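R-imine reductase (Streptomyces kanamyceticus, PDB 3ZGY) catalyses the NADPH-dependent, R-selective reduction of imines to amines, as a two-domain oxidoreductase related to the 3-hydroxyisobutyrate dehydrogenases. Local coordinates at residues D97-A100 with L101-R104; A117-R120 with A121-D125; V192-W195 with S196-G200; T216-A219 with P220-T223. All blocks are in the same frame, centred on the assembly; numbering follows the deposited sequence.

Interaction 1. Residues D97-A100 with L101-R104; sequences DGTA and LQGR
Thr99 O accepts the N-H of Gln102 (N to O 3.0 Å, N-H...O angle 154°), closing a type I beta turn over residues 99-102, and a type II turn over Leu101-Arg104 overlaps it, sharing Leu101 and Gln102. In the first turn the donor stands well above the plane of the Thr99 carbonyl. In the second, Leu101 O receives Arg104 N, and Gly103 occupies the third position with positive phi (72°), where a residue without a side chain is the usual choice. The side chain of Gln102 folds back over the first turn. Its CG lies beside the backbone N (chi1 -56°), and the bend at chi2 carries the amide across Thr99, with OE1 4.1 Å from Thr99 CB, a loose van der Waals approach. Arg104 reaches back to the other corner: its methylene CD sits 3.3 Å from Ala100 O, while the guanidinium meets that oxygen obliquely. The NE of Arg104 is hydrogen-bonded elsewhere, to the carbonyl of Ser76. A water completes the backbone pairing, donating to Gly98 O and accepting from Leu101 N at 2.9 Å from that nitrogen. Leu101 and Arg104 also pack on Val73 of helix 69-75, which seats the turns against the body of the cofactor-binding domain. The chemistry is thus mostly backbone: successive turns and a bridging water reverse the chain between helix 86-93 and strand 105-108, while the buried leucine and the arginine fasten this otherwise exposed connection to its neighbours.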
loop_
_atom_site.group_PDB
_atom_site.type_symbol
_atom_site.label_atom_id
_atom_site.label_comp_id
_atom_site.label_asym_id
_atom_site.label_seq_id
_atom_site.Cartn_x
_atom_site.Cartn_y
_atom_site.Cartn_z
ATOM N N ASP D 97 -39.994 -19.152 -4.407
ATOM C CA ASP D 97 -41.335 -18.583 -4.145
ATOM C C ASP D 97 -41.238 -17.224 -3.502
ATOM O O ASP D 97 -40.340 -16.977 -2.682
ATOM C CB ASP D 97 -42.188 -19.413 -3.151
ATOM C CG ASP D 97 -42.721 -20.682 -3.753
ATOM O OD1 ASP D 97 -42.574 -20.860 -4.986
ATOM O OD2 ASP D 97 -43.298 -21.509 -3.000
ATOM N N GLY D 98 -42.239 -16.390 -3.799
ATOM C CA GLY D 98 -42.281 -15.016 -3.294
ATOM C C GLY D 98 -42.509 -14.956 -1.815
ATOM O O GLY D 98 -42.177 -13.961 -1.181
ATOM N N THR D 99 -43.043 -16.037 -1.252
ATOM C CA THR D 99 -43.246 -16.117 0.207
ATOM C C THR D 99 -41.960 -16.547 0.975
ATOM O O THR D 99 -41.783 -16.171 2.124
ATOM C CB THR D 99 -44.425 -17.042 0.578
ATOM O OG1 THR D 99 -44.097 -18.405 0.269
ATOM C CG2 THR D 99 -45.697 -16.627 -0.179
ATOM N N ALA D 100 -41.072 -17.301 0.331
ATOM C CA ALA D 100 -39.923 -17.956 1.006
ATOM C C ALA D 100 -39.026 -17.094 1.926
ATOM O O ALA D 100 -38.569 -17.562 2.966
ATOM C CB ALA D 100 -39.052 -18.624 -0.039
ATOM N N LEU D 101 -38.820 -15.841 1.579
ATOM C CA LEU D 101 -37.970 -14.982 2.348
ATOM C C LEU D 101 -38.706 -14.035 3.278
ATOM O O LEU D 101 -38.063 -13.330 4.051
ATOM C CB LEU D 101 -37.054 -14.189 1.411
ATOM C CG LEU D 101 -36.020 -14.994 0.619
ATOM C CD1 LEU D 101 -35.325 -14.084 -0.376
ATOM C CD2 LEU D 101 -34.987 -15.613 1.527
ATOM N N GLN D 102 -40.042 -14.010 3.220
ATOM C CA GLN D 102 -40.827 -13.095 4.059
ATOM C C GLN D 102 -40.440 -13.217 5.520
ATOM O O GLN D 102 -40.443 -14.305 6.110
ATOM C CB GLN D 102 -42.316 -13.339 3.937
ATOM C CG GLN D 102 -42.806 -13.259 2.516
ATOM C CD GLN D 102 -44.201 -12.690 2.414
ATOM O OE1 GLN D 102 -45.180 -13.433 2.359
ATOM N NE2 GLN D 102 -44.301 -11.365 2.385
ATOM N N GLY D 103 -40.082 -12.073 6.092
ATOM C CA GLY D 103 -39.749 -11.991 7.493
ATOM C C GLY D 103 -38.417 -12.634 7.834
ATOM O O GLY D 103 -38.188 -12.978 8.966
ATOM N N ARG D 104 -37.539 -12.802 6.853
ATOM C CA ARG D 104 -36.219 -13.322 7.143
ATOM C C ARG D 104 -35.208 -12.284 6.827
ATOM O O ARG D 104 -35.498 -11.312 6.136
ATOM C CB ARG D 104 -35.928 -14.593 6.367
ATOM C CG ARG D 104 -37.120 -15.524 6.333
ATOM C CD ARG D 104 -36.799 -16.772 5.583
ATOM N NE ARG D 104 -36.661 -17.840 6.536
ATOM C CZ ARG D 104 -37.653 -18.582 6.980
ATOM N NH1 ARG D 104 -38.861 -18.407 6.546
ATOM N NH2 ARG D 104 -37.404 -19.568 7.820
HETATM O O HOH W 1 -39.858 -14.049 -0.388
#

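Interaction 2. Residues A117-R120 with A121-D125; sequences ARER and AAWAD
Glu119 OE1 is gripped by two nitrogens of the adjacent Arg120: NE forms the firm salt bridge at 2.9 Å, on the syn side of the carboxylate and close to the guanidinium plane, while NH2 adds a weak bond. A second weak bond runs from Arg120 NH2 to Glu119 OE2. Held at its edge by this carboxylate, the guanidinium lies flat on the indole of Trp123, one helical turn on. The planes are 14° apart, and Arg120 CZ stands 3.6 Å from the centroid of the five-membered ring, a cation-pi stack over the face. NH1 of Arg120 lies over the middle of the indole and NH2 over the CG-CD1 side of the five-membered ring, 3.4 Å from Trp123 CD1. Bends at chi2 and chi3 turn the arginine along the helix, and Trp123 CG, anti to its own backbone N (chi1 171°), brings the ring under it. The charge has a second partner in Asp94, which probably helps to fix the rotation of the guanidinium. Beneath, regular i to i+4 bonds continue, the shortest from Ala124 N to Arg120 O at 2.7 Å. Helix 114-126 is the helix of the beta-alpha-beta unit between strands 105-108 and 130-136: Arg120, Ala121 and Ala124 rest on Tyr131 of the latter strand, while Glu119 and Arg120 meet His90, and Trp123 meets Leu93, of helix 86-93.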
loop_
_atom_site.group_PDB
_atom_site.type_symbol
_atom_site.label_atom_id
_atom_site.label_comp_id
_atom_site.label_asym_id
_atom_site.label_seq_id
_atom_site.Cartn_x
_atom_site.Cartn_y
_atom_site.Cartn_z
ATOM N N ALA D 117 -24.991 -4.944 -5.200
ATOM C CA ALA D 117 -25.495 -4.936 -3.856
ATOM C C ALA D 117 -26.802 -4.148 -3.789
ATOM O O ALA D 117 -27.793 -4.567 -3.154
ATOM C CB ALA D 117 -24.469 -4.349 -2.923
ATOM N N ARG D 118 -26.817 -3.010 -4.455
ATOM C CA ARG D 118 -28.007 -2.203 -4.414
ATOM C C ARG D 118 -29.172 -2.868 -5.140
ATOM O O ARG D 118 -30.290 -2.747 -4.693
ATOM C CB ARG D 118 -27.706 -0.829 -4.924
ATOM C CG ARG D 118 -26.729 -0.108 -4.000
ATOM C CD ARG D 118 -26.303 1.265 -4.525
ATOM N NE ARG D 118 -25.522 1.975 -3.523
ATOM C CZ ARG D 118 -24.377 2.617 -3.755
ATOM N NH1 ARG D 118 -23.788 2.655 -4.983
ATOM N NH2 ARG D 118 -23.789 3.239 -2.752
ATOM N N GLU D 119 -28.907 -3.649 -6.171
ATOM C CA GLU D 119 -29.954 -4.422 -6.856
ATOM C C GLU D 119 -30.544 -5.474 -5.939
ATOM O O GLU D 119 -31.773 -5.601 -5.834
ATOM C CB GLU D 119 -29.420 -5.120 -8.091
ATOM C CG GLU D 119 -30.473 -5.780 -8.991
ATOM C CD GLU D 119 -30.878 -7.186 -8.552
ATOM O OE1 GLU D 119 -30.004 -7.983 -8.119
ATOM O OE2 GLU D 119 -32.105 -7.483 -8.599
ATOM N N ARG D 120 -29.682 -6.220 -5.255
ATOM C CA ARG D 120 -30.183 -7.255 -4.363
ATOM C C ARG D 120 -30.967 -6.684 -3.207
ATOM O O ARG D 120 -31.988 -7.233 -2.838
ATOM C CB ARG D 120 -29.054 -8.117 -3.805
ATOM C CG ARG D 120 -28.503 -9.115 -4.789
ATOM C CD ARG D 120 -29.423 -10.272 -5.020
ATOM N NE ARG D 120 -30.297 -10.063 -6.156
ATOM C CZ ARG D 120 -31.162 -10.970 -6.587
ATOM N NH1 ARG D 120 -31.259 -12.117 -5.977
ATOM N NH2 ARG D 120 -31.933 -10.715 -7.620
ATOM N N ALA D 121 -30.498 -5.568 -2.658
ATOM C CA ALA D 121 -31.291 -4.853 -1.672
ATOM C C ALA D 121 -32.690 -4.528 -2.183
ATOM O O ALA D 121 -33.669 -4.850 -1.507
ATOM C CB ALA D 121 -30.594 -3.594 -1.241
ATOM N N ALA D 122 -32.818 -3.932 -3.379
ATOM C CA ALA D 122 -34.164 -3.720 -3.936
ATOM C C ALA D 122 -34.973 -5.038 -4.076
ATOM O O ALA D 122 -36.144 -5.140 -3.714
ATOM C CB ALA D 122 -34.064 -3.005 -5.248
ATOM N N TRP D 123 -34.305 -6.073 -4.551
ATOM C CA TRP D 123 -34.941 -7.366 -4.770
ATOM C C TRP D 123 -35.400 -7.987 -3.480
ATOM O O TRP D 123 -36.538 -8.408 -3.354
ATOM C CB TRP D 123 -33.960 -8.287 -5.454
ATOM C CG TRP D 123 -34.368 -9.640 -5.550
ATOM C CD1 TRP D 123 -35.055 -10.160 -6.513
ATOM C CD2 TRP D 123 -34.045 -10.708 -4.648
ATOM N NE1 TRP D 123 -35.261 -11.479 -6.286
ATOM C CE2 TRP D 123 -34.663 -11.845 -5.133
ATOM C CE3 TRP D 123 -33.282 -10.798 -3.485
ATOM C CZ2 TRP D 123 -34.533 -13.076 -4.544
ATOM C CZ3 TRP D 123 -33.189 -12.011 -2.869
ATOM C CH2 TRP D 123 -33.813 -13.139 -3.396
ATOM N N ALA D 124 -34.522 -7.989 -2.511
ATOM C CA ALA D 124 -34.856 -8.511 -1.216
ATOM C C ALA D 124 -36.033 -7.743 -0.598
ATOM O O ALA D 124 -36.979 -8.340 -0.067
ATOM C CB ALA D 124 -33.670 -8.443 -0.319
ATOM N N ASP D 125 -36.013 -6.427 -0.699
ATOM C CA ASP D 125 -37.136 -5.711 -0.197
ATOM C C ASP D 125 -38.466 -6.121 -0.882
ATOM O O ASP D 125 -39.480 -6.270 -0.242
ATOM C CB ASP D 125 -36.923 -4.239 -0.362
ATOM C CG ASP D 125 -38.003 -3.482 0.283
ATOM O OD1 ASP D 125 -37.972 -3.382 1.522
ATOM O OD2 ASP D 125 -38.931 -3.054 -0.442
#

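Interaction 3. Residues V192-W195 with S196-G200; sequences VMMW and SILNG
Val192 O accepts two donors from Ser196: the backbone N at 3.0 Å and, weakly, the hydroxyl OG at 3.1 Å. The serine therefore turns its polar end back onto its own helix, which provides its buried oxygen with a partner. The other backbone bonds follow the i to i+4 pattern, from Ile197 N to Met193 O, Leu198 N to Met194 O and Asn199 N to Trp195 O; the straightest is that of Leu198, at 165°. Ile197 N also makes a weak bond to Met194 O. Among apolar contacts, Met193 and Ile197 cross at an angle, with CG of Met193 3.9 Å from CD1 of Ile197 and SD equally near that methyl. Met193 CG is anti to the backbone N (chi1 170°), and bends at chi2 and chi3 keep the sulfur close to the isoleucine. With an alanine at Ile197 the CG1-CD1 arm goes, which would probably leave the Met193 thioether without that contact and its end freer to turn. Leu198 CD1 approaches Met194 CG more loosely, at 4.4 Å. Two further polar groups bond across the dimer: Trp195 NE1 to His255 and Asn199 OD1 to Tyr296, both of the second subunit, and the indole also meets both of their rings. This is the long helix 182-209 that opens the C-terminal helical domain, and its burial against the partner subunit is consistent with the intertwined dimer of imine reductases.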
loop_
_atom_site.group_PDB
_atom_site.type_symbol
_atom_site.label_atom_id
_atom_site.label_comp_id
_atom_site.label_asym_id
_atom_site.label_seq_id
_atom_site.Cartn_x
_atom_site.Cartn_y
_atom_site.Cartn_z
ATOM N N VAL D 192 -7.652 -2.096 -3.917
ATOM C CA VAL D 192 -6.787 -1.265 -4.745
ATOM C C VAL D 192 -5.525 -0.864 -3.964
ATOM O O VAL D 192 -4.473 -0.690 -4.553
ATOM C CB VAL D 192 -7.517 -0.029 -5.317
ATOM C CG1 VAL D 192 -7.645 1.062 -4.289
ATOM C CG2 VAL D 192 -6.738 0.532 -6.468
ATOM N N MET D 193 -5.645 -0.716 -2.651
ATOM C CA MET D 193 -4.498 -0.363 -1.812
ATOM C C MET D 193 -3.583 -1.551 -1.729
ATOM O O MET D 193 -2.377 -1.416 -1.746
ATOM C CB MET D 193 -4.941 0.016 -0.400
ATOM C CG MET D 193 -3.822 0.176 0.597
ATOM S SD MET D 193 -2.758 1.489 0.081
ATOM C CE MET D 193 -3.678 2.939 0.595
ATOM N N MET D 194 -4.176 -2.725 -1.681
ATOM C CA MET D 194 -3.393 -3.923 -1.536
ATOM C C MET D 194 -2.554 -4.103 -2.793
ATOM O O MET D 194 -1.362 -4.283 -2.679
ATOM C CB MET D 194 -4.314 -5.146 -1.266
ATOM C CG MET D 194 -3.588 -6.462 -1.300
ATOM S SD MET D 194 -4.625 -7.895 -1.512
ATOM C CE MET D 194 -5.122 -7.775 -3.233
ATOM N N TRP D 195 -3.183 -4.135 -3.974
ATOM C CA TRP D 195 -2.457 -4.302 -5.222
ATOM C C TRP D 195 -1.455 -3.186 -5.392
ATOM O O TRP D 195 -0.387 -3.388 -5.914
ATOM C CB TRP D 195 -3.389 -4.341 -6.446
ATOM C CG TRP D 195 -4.162 -5.594 -6.481
ATOM C CD1 TRP D 195 -3.669 -6.818 -6.283
ATOM C CD2 TRP D 195 -5.551 -5.753 -6.690
ATOM N NE1 TRP D 195 -4.641 -7.749 -6.374
ATOM C CE2 TRP D 195 -5.825 -7.122 -6.604
ATOM C CE3 TRP D 195 -6.597 -4.876 -6.958
ATOM C CZ2 TRP D 195 -7.121 -7.652 -6.760
ATOM C CZ3 TRP D 195 -7.872 -5.388 -7.147
ATOM C CH2 TRP D 195 -8.126 -6.769 -7.041
ATOM N N SER D 196 -1.798 -2.003 -4.926
ATOM C CA SER D 196 -0.908 -0.895 -5.024
ATOM C C SER D 196 0.408 -1.161 -4.292
ATOM O O SER D 196 1.490 -0.832 -4.809
ATOM C CB SER D 196 -1.562 0.404 -4.536
ATOM O OG SER D 196 -2.185 1.118 -5.604
ATOM N N ILE D 197 0.304 -1.743 -3.105
ATOM C CA ILE D 197 1.452 -1.967 -2.245
ATOM C C ILE D 197 2.286 -3.095 -2.775
ATOM O O ILE D 197 3.504 -3.014 -2.807
ATOM C CB ILE D 197 1.029 -2.278 -0.822
ATOM C CG1 ILE D 197 0.541 -1.017 -0.134
ATOM C CG2 ILE D 197 2.175 -2.854 -0.010
ATOM C CD1 ILE D 197 -0.228 -1.344 1.144
ATOM N N LEU D 198 1.633 -4.141 -3.233
ATOM C CA LEU D 198 2.375 -5.266 -3.752
ATOM C C LEU D 198 3.126 -4.840 -4.983
ATOM O O LEU D 198 4.242 -5.243 -5.178
ATOM C CB LEU D 198 1.446 -6.450 -4.088
ATOM C CG LEU D 198 0.734 -7.025 -2.877
ATOM C CD1 LEU D 198 -0.138 -8.169 -3.330
ATOM C CD2 LEU D 198 1.681 -7.490 -1.795
ATOM N N ASN D 199 2.484 -4.052 -5.839
ATOM C CA ASN D 199 3.130 -3.587 -7.040
ATOM C C ASN D 199 4.294 -2.648 -6.758
ATOM O O ASN D 199 5.321 -2.756 -7.382
ATOM C CB ASN D 199 2.132 -2.917 -7.944
ATOM C CG ASN D 199 1.348 -3.902 -8.760
ATOM O OD1 ASN D 199 1.425 -5.124 -8.567
ATOM N ND2 ASN D 199 0.529 -3.371 -9.641
ATOM N N GLY D 200 4.147 -1.759 -5.789
ATOM C CA GLY D 200 5.270 -0.944 -5.340
ATOM C C GLY D 200 6.419 -1.773 -4.778
ATOM O O GLY D 200 7.585 -1.488 -5.005
#

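Interaction 4. Residues T216-A219 with P220-T223; sequences TTFA and PFIT
Ile222 fits its branched side chain against the face and the CE1-CZ side of the Phe218 ring, one turn back on helix 215-230. CB of Ile222 lies 3.6 Å from CE1 of Phe218, CD1 and CG1 touch the same CE1-CZ side of the ring, and CG2 stands over one ring face toward its rim. Phe221 meets the neighbouring edge, its CD2 4.1 Å from Phe218 CE1 near the planes of both rings, an edge-to-edge approach. Three residues apart, the two phenylalanines share a flank, and CG of each is anti to the backbone N. An alanine in place of Ile222 would probably open a gap beside the Phe218 ring and leave it freer to shift. Pro220 is the other bump; its CD fills the place where an amide N-H would meet Thr216 O, 3.3 Å from that oxygen, and the helix kinks there. Phe218 O still takes Ile222 N at 3.1 Å, and Thr223 OG1 folds back to Pro220 O. The ring of Phe218 meets that of Phe201 of helix 182-209, their planes nearly parallel, while Phe221 meets Tyr186 of the second subunit edge-to-face. A proline-kinked helix with an aromatic flank here joins its own helical domain to the partner subunit.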
loop_
_atom_site.group_PDB
_atom_site.type_symbol
_atom_site.label_atom_id
_atom_site.label_comp_id
_atom_site.label_asym_id
_atom_site.label_seq_id
_atom_site.Cartn_x
_atom_site.Cartn_y
_atom_site.Cartn_z
ATOM N N THR D 216 14.714 -10.452 0.462
ATOM C CA THR D 216 14.628 -10.550 1.938
ATOM C C THR D 216 15.472 -9.506 2.652
ATOM O O THR D 216 15.172 -9.163 3.797
ATOM C CB THR D 216 14.989 -11.923 2.513
ATOM O OG1 THR D 216 16.358 -12.152 2.291
ATOM C CG2 THR D 216 14.226 -13.050 1.857
ATOM N N THR D 217 16.490 -8.963 1.977
ATOM C CA THR D 217 17.303 -7.928 2.597
ATOM C C THR D 217 16.549 -6.614 2.585
ATOM O O THR D 217 16.646 -5.790 3.496
ATOM C CB THR D 217 18.634 -7.730 1.856
ATOM O OG1 THR D 217 19.389 -8.931 1.894
ATOM C CG2 THR D 217 19.431 -6.668 2.523
ATOM N N PHE D 218 15.806 -6.450 1.505
ATOM C CA PHE D 218 15.076 -5.221 1.162
ATOM C C PHE D 218 13.834 -5.059 2.087
ATOM O O PHE D 218 13.568 -3.948 2.611
ATOM C CB PHE D 218 14.754 -5.323 -0.374
ATOM C CG PHE D 218 13.638 -4.457 -0.863
ATOM C CD1 PHE D 218 13.632 -3.096 -0.603
ATOM C CD2 PHE D 218 12.598 -5.001 -1.638
ATOM C CE1 PHE D 218 12.599 -2.281 -1.063
ATOM C CE2 PHE D 218 11.574 -4.198 -2.120
ATOM C CZ PHE D 218 11.575 -2.831 -1.823
ATOM N N ALA D 219 13.106 -6.170 2.301
ATOM C CA ALA D 219 11.778 -6.148 2.973
ATOM C C ALA D 219 11.694 -5.369 4.288
ATOM O O ALA D 219 10.784 -4.566 4.497
ATOM C CB ALA D 219 11.258 -7.567 3.165
ATOM N N PRO D 220 12.634 -5.605 5.197
ATOM C CA PRO D 220 12.574 -4.834 6.456
ATOM C C PRO D 220 12.621 -3.371 6.191
ATOM O O PRO D 220 11.983 -2.597 6.894
ATOM C CB PRO D 220 13.831 -5.256 7.194
ATOM C CG PRO D 220 14.044 -6.649 6.694
ATOM C CD PRO D 220 13.625 -6.694 5.252
ATOM N N PHE D 221 13.422 -2.971 5.215
ATOM C CA PHE D 221 13.596 -1.531 4.946
ATOM C C PHE D 221 12.264 -1.002 4.451
ATOM O O PHE D 221 11.806 0.062 4.898
ATOM C CB PHE D 221 14.704 -1.290 3.907
ATOM C CG PHE D 221 14.609 0.032 3.215
ATOM C CD1 PHE D 221 15.087 1.182 3.838
ATOM C CD2 PHE D 221 14.011 0.133 1.958
ATOM C CE1 PHE D 221 14.986 2.417 3.228
ATOM C CE2 PHE D 221 13.879 1.365 1.349
ATOM C CZ PHE D 221 14.387 2.513 1.975
ATOM N N ILE D 222 11.632 -1.756 3.541
ATOM C CA ILE D 222 10.433 -1.241 2.909
ATOM C C ILE D 222 9.231 -1.243 3.877
ATOM O O ILE D 222 8.474 -0.269 3.905
ATOM C CB ILE D 222 10.157 -1.922 1.554
ATOM C CG1 ILE D 222 9.380 -0.988 0.657
ATOM C CG2 ILE D 222 9.407 -3.210 1.715
ATOM C CD1 ILE D 222 10.154 0.256 0.270
ATOM N N THR D 223 9.115 -2.252 4.740
ATOM C CA THR D 223 8.058 -2.228 5.742
ATOM C C THR D 223 8.223 -1.080 6.746
ATOM O O THR D 223 7.237 -0.493 7.157
ATOM C CB THR D 223 7.926 -3.539 6.493
ATOM O OG1 THR D 223 9.104 -3.750 7.222
ATOM C CG2 THR D 223 7.770 -4.728 5.552
#

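Interactions 1 and 2 belong to the cofactor-binding domain and touch, Leu101 CD1 lying 3.5 Å from Trp123 CH2; interactions 3 and 4 belong to the C-terminal helical domain, on successive helices about 16 Å apart between centres, and both face the second subunit. Interaction 1 is a surface turn, held by backbone bonds and water. Interaction 2, partly buried, relies on charge and a cation-pi stack. Interaction 3 is the most buried, with apolar packing along the helix and Trp195 and Asn199 bonded to the partner chain, whereas interaction 4 mixes exposed threonines with a buried and a partly exposed phenylalanine. Between centres, 97-104 and 216-223 are about 54 Å apart.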